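Local coordinates for protein Pyrimidine/purine nucleoside phosphorylase (Acinetobacter sp. ADP1, PDB 3HQX) that probably catalyses the reversible phosphorolysis of diverse purine and pyrimidine nucleosides, giving the free base and ribose 1-phosphate, at residues 64-68 against 101-105. Coordinates in Å, arbitrary orientation, origin at the centre of the assembly. Numbering follows the deposited sequence.
Sequences ISGEC and EVLDY
The backbones pair antiparallel at Ser65-Asp104 and then diverge, with end-to-end directions 118° apart (CA 64 to 68 against CA 102 to 105). CA-CA distances are Ile64-Tyr105 5.0 Å, Ser65-Asp104 4.9 Å and Gly66-Leu103 4.8 Å. Asp104 N donates to Ser65 O (2.9 Å). Asp104 O accepts from Ile64 N (2.9 Å) and weakly from Ser65 N (3.3 Å), so Ile64 and Ser65 make a classic beta bulge where the chain turns between the two sheets of the cupin fold. At Gly66 (phi 105°, psi -165°) a CB would jam against Ser65 O and clash with Val102 O. Two waters link the chains: one lies 3.0 Å from Ser65 OG and donates to Val102 O (2.7 Å); the other accepts from Glu67 N (2.9 Å), 2.9 Å from Val102 O. Leu103 (chi1 t, chi2 p) brings CD1 to 3.6 Å from Glu67 N and CD2 to 3.9 Å from Cys68 CB. Ser65 and Asp104 side chains share a face, with Ser65 CB 3.5 Å from Asp104 OD2. That OD2 salt-bridges Lys17 and OD1 hydrogen-bonds Ser18, both of the second subunit, so Asp104, facing the bulge, carries its charge into the dimer interface.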
ATOM      1  N   ILE A  64      -6.424  11.688   1.365  1.00  3.54           N
ATOM      2  CA  ILE A  64      -5.113  12.205   0.975  1.00  5.58           C
ATOM      3  C   ILE A  64      -5.071  12.541  -0.557  1.00  6.03           C
ATOM      4  O   ILE A  64      -4.457  13.544  -0.948  1.00  6.64           O
ATOM      5  CB  ILE A  64      -3.960  11.198   1.360  1.00  6.36           C
ATOM      6  CG1 ILE A  64      -3.841  10.991   2.872  1.00  8.24           C
ATOM      7  CG2 ILE A  64      -2.617  11.646   0.727  1.00  7.34           C
ATOM      8  CD1 ILE A  64      -3.752  12.238   3.712  1.00 11.09           C
ATOM      9  N   SER A  65      -5.692  11.669  -1.374  1.00  4.96           N
ATOM     10  CA  SER A  65      -5.781  11.825  -2.807  1.00  5.37           C
ATOM     11  C   SER A  65      -7.027  11.165  -3.346  1.00  6.15           C
ATOM     12  O   SER A  65      -7.362  10.050  -2.931  1.00  5.78           O
ATOM     13  CB  SER A  65      -4.560  11.231  -3.454  1.00  6.23           C
ATOM     14  OG  SER A  65      -4.568  11.425  -4.886  1.00  8.79           O
ATOM     15  N   GLY A  66      -7.712  11.839  -4.270  1.00  4.81           N
ATOM     16  CA  GLY A  66      -8.870  11.238  -4.909  1.00  4.75           C
ATOM     17  C   GLY A  66     -10.176  11.789  -4.425  1.00  5.52           C
ATOM     18  O   GLY A  66     -10.267  12.868  -3.792  1.00  6.17           O
ATOM     19  N   GLU A  67     -11.194  11.038  -4.772  1.00  6.86           N
ATOM     20  CA  GLU A  67     -12.598  11.424  -4.613  1.00  6.26           C
ATOM     21  C   GLU A  67     -13.351  10.164  -4.270  1.00  6.63           C
ATOM     22  O   GLU A  67     -13.149   9.125  -4.933  1.00  7.34           O
ATOM     23  CB  GLU A  67     -13.155  11.965  -5.935  1.00  7.15           C
ATOM     24  CG  GLU A  67     -14.670  12.227  -5.929  1.00  8.30           C
ATOM     25  CD  GLU A  67     -15.125  12.849  -7.181  1.00 11.46           C
ATOM     26  OE1 GLU A  67     -14.522  13.839  -7.623  1.00 12.49           O
ATOM     27  OE2 GLU A  67     -16.090  12.313  -7.772  1.00 12.97           O
ATOM     28  N   CYS A  68     -14.220  10.231  -3.260  1.00  5.07           N
ATOM     29  CA  CYS A  68     -15.056   9.049  -2.928  1.00  5.94           C
ATOM     30  C   CYS A  68     -16.453   9.477  -2.553  1.00  7.04           C
ATOM     31  O   CYS A  68     -16.700  10.617  -2.222  1.00  6.03           O
ATOM     32  CB  CYS A  68     -14.445   8.194  -1.784  1.00  5.68           C
ATOM     33  SG  CYS A  68     -14.219   9.066  -0.255  1.00  7.69           S
ATOM     34  N   GLU A 101     -11.508   6.122  -8.939  1.00  7.94           N
ATOM     35  CA  GLU A 101     -10.082   6.339  -9.147  1.00  8.18           C
ATOM     36  C   GLU A 101      -9.331   5.839  -7.920  1.00  7.16           C
ATOM     37  O   GLU A 101      -9.933   5.467  -6.911  1.00  8.02           O
ATOM     38  CB  GLU A 101      -9.741   7.827  -9.358  1.00  9.18           C
ATOM     39  CG  GLU A 101     -10.437   8.527 -10.586  1.00 10.61           C
ATOM     40  CD  GLU A 101      -9.888   8.110 -11.891  1.00 13.44           C
ATOM     41  OE1 GLU A 101      -8.703   7.718 -11.957  1.00 17.51           O
ATOM     42  OE2 GLU A 101     -10.637   8.250 -12.888  1.00 15.24           O
ATOM     43  N   VAL A 102      -8.028   5.738  -8.035  1.00  8.15           N
ATOM     44  CA  VAL A 102      -7.215   5.461  -6.841  1.00  7.16           C
ATOM     45  C   VAL A 102      -7.554   6.463  -5.741  1.00  6.75           C
ATOM     46  O   VAL A 102      -7.600   7.673  -5.990  1.00  7.62           O
ATOM     47  CB  VAL A 102      -5.713   5.456  -7.140  1.00  7.40           C
ATOM     48  CG1 VAL A 102      -4.876   5.346  -5.854  1.00  6.98           C
ATOM     49  CG2 VAL A 102      -5.397   4.282  -8.115  1.00  9.41           C
ATOM     50  N   LEU A 103      -7.791   5.932  -4.554  1.00  7.12           N
ATOM     51  CA  LEU A 103      -8.105   6.732  -3.381  1.00  6.00           C
ATOM     52  C   LEU A 103      -7.071   6.473  -2.302  1.00  6.54           C
ATOM     53  O   LEU A 103      -6.942   5.330  -1.819  1.00  8.14           O
ATOM     54  CB  LEU A 103      -9.495   6.359  -2.820  1.00  6.51           C
ATOM     55  CG  LEU A 103     -10.029   7.227  -1.696  1.00  5.63           C
ATOM     56  CD1 LEU A 103     -10.520   8.599  -2.253  1.00  5.92           C
ATOM     57  CD2 LEU A 103     -11.051   6.495  -0.822  1.00  7.66           C
ATOM     58  N   ASP A 104      -6.311   7.507  -1.929  1.00  6.19           N
ATOM     59  CA  ASP A 104      -5.372   7.368  -0.810  1.00  6.52           C
ATOM     60  C   ASP A 104      -6.023   7.951   0.410  1.00  5.39           C
ATOM     61  O   ASP A 104      -6.630   9.013   0.355  1.00  5.17           O
ATOM     62  CB  ASP A 104      -4.078   8.162  -1.072  1.00  6.19           C
ATOM     63  CG  ASP A 104      -3.255   7.567  -2.222  1.00  7.94           C
ATOM     64  OD1 ASP A 104      -2.335   6.777  -1.937  1.00  8.43           O
ATOM     65  OD2 ASP A 104      -3.507   7.936  -3.397  1.00  7.62           O
ATOM     66  N   TYR A 105      -5.864   7.268   1.531  1.00  6.48           N
ATOM     67  CA  TYR A 105      -6.451   7.723   2.788  1.00  7.35           C
ATOM     68  C   TYR A 105      -5.539   7.453   3.990  1.00  7.56           C
ATOM     69  O   TYR A 105      -4.609   6.621   3.943  1.00  8.41           O
ATOM     70  CB  TYR A 105      -7.839   7.090   3.012  1.00  6.60           C
ATOM     71  CG  TYR A 105      -7.757   5.616   3.299  1.00  7.44           C
ATOM     72  CD1 TYR A 105      -7.569   5.156   4.592  1.00  9.81           C
ATOM     73  CD2 TYR A 105      -7.833   4.683   2.282  1.00  8.56           C
ATOM     74  CE1 TYR A 105      -7.418   3.815   4.875  1.00 12.49           C
ATOM     75  CE2 TYR A 105      -7.704   3.317   2.557  1.00 10.54           C
ATOM     76  CZ  TYR A 105      -7.486   2.906   3.839  1.00 10.57           C
ATOM     77  OH  TYR A 105      -7.371   1.551   4.041  1.00 11.30           O
TER
HETATM   78  O   HOH W   1      -5.915   9.569  -6.774  1.00 16.76           O
HETATM   79  O   HOH W   2     -10.364   8.526  -5.949  1.00  6.78           O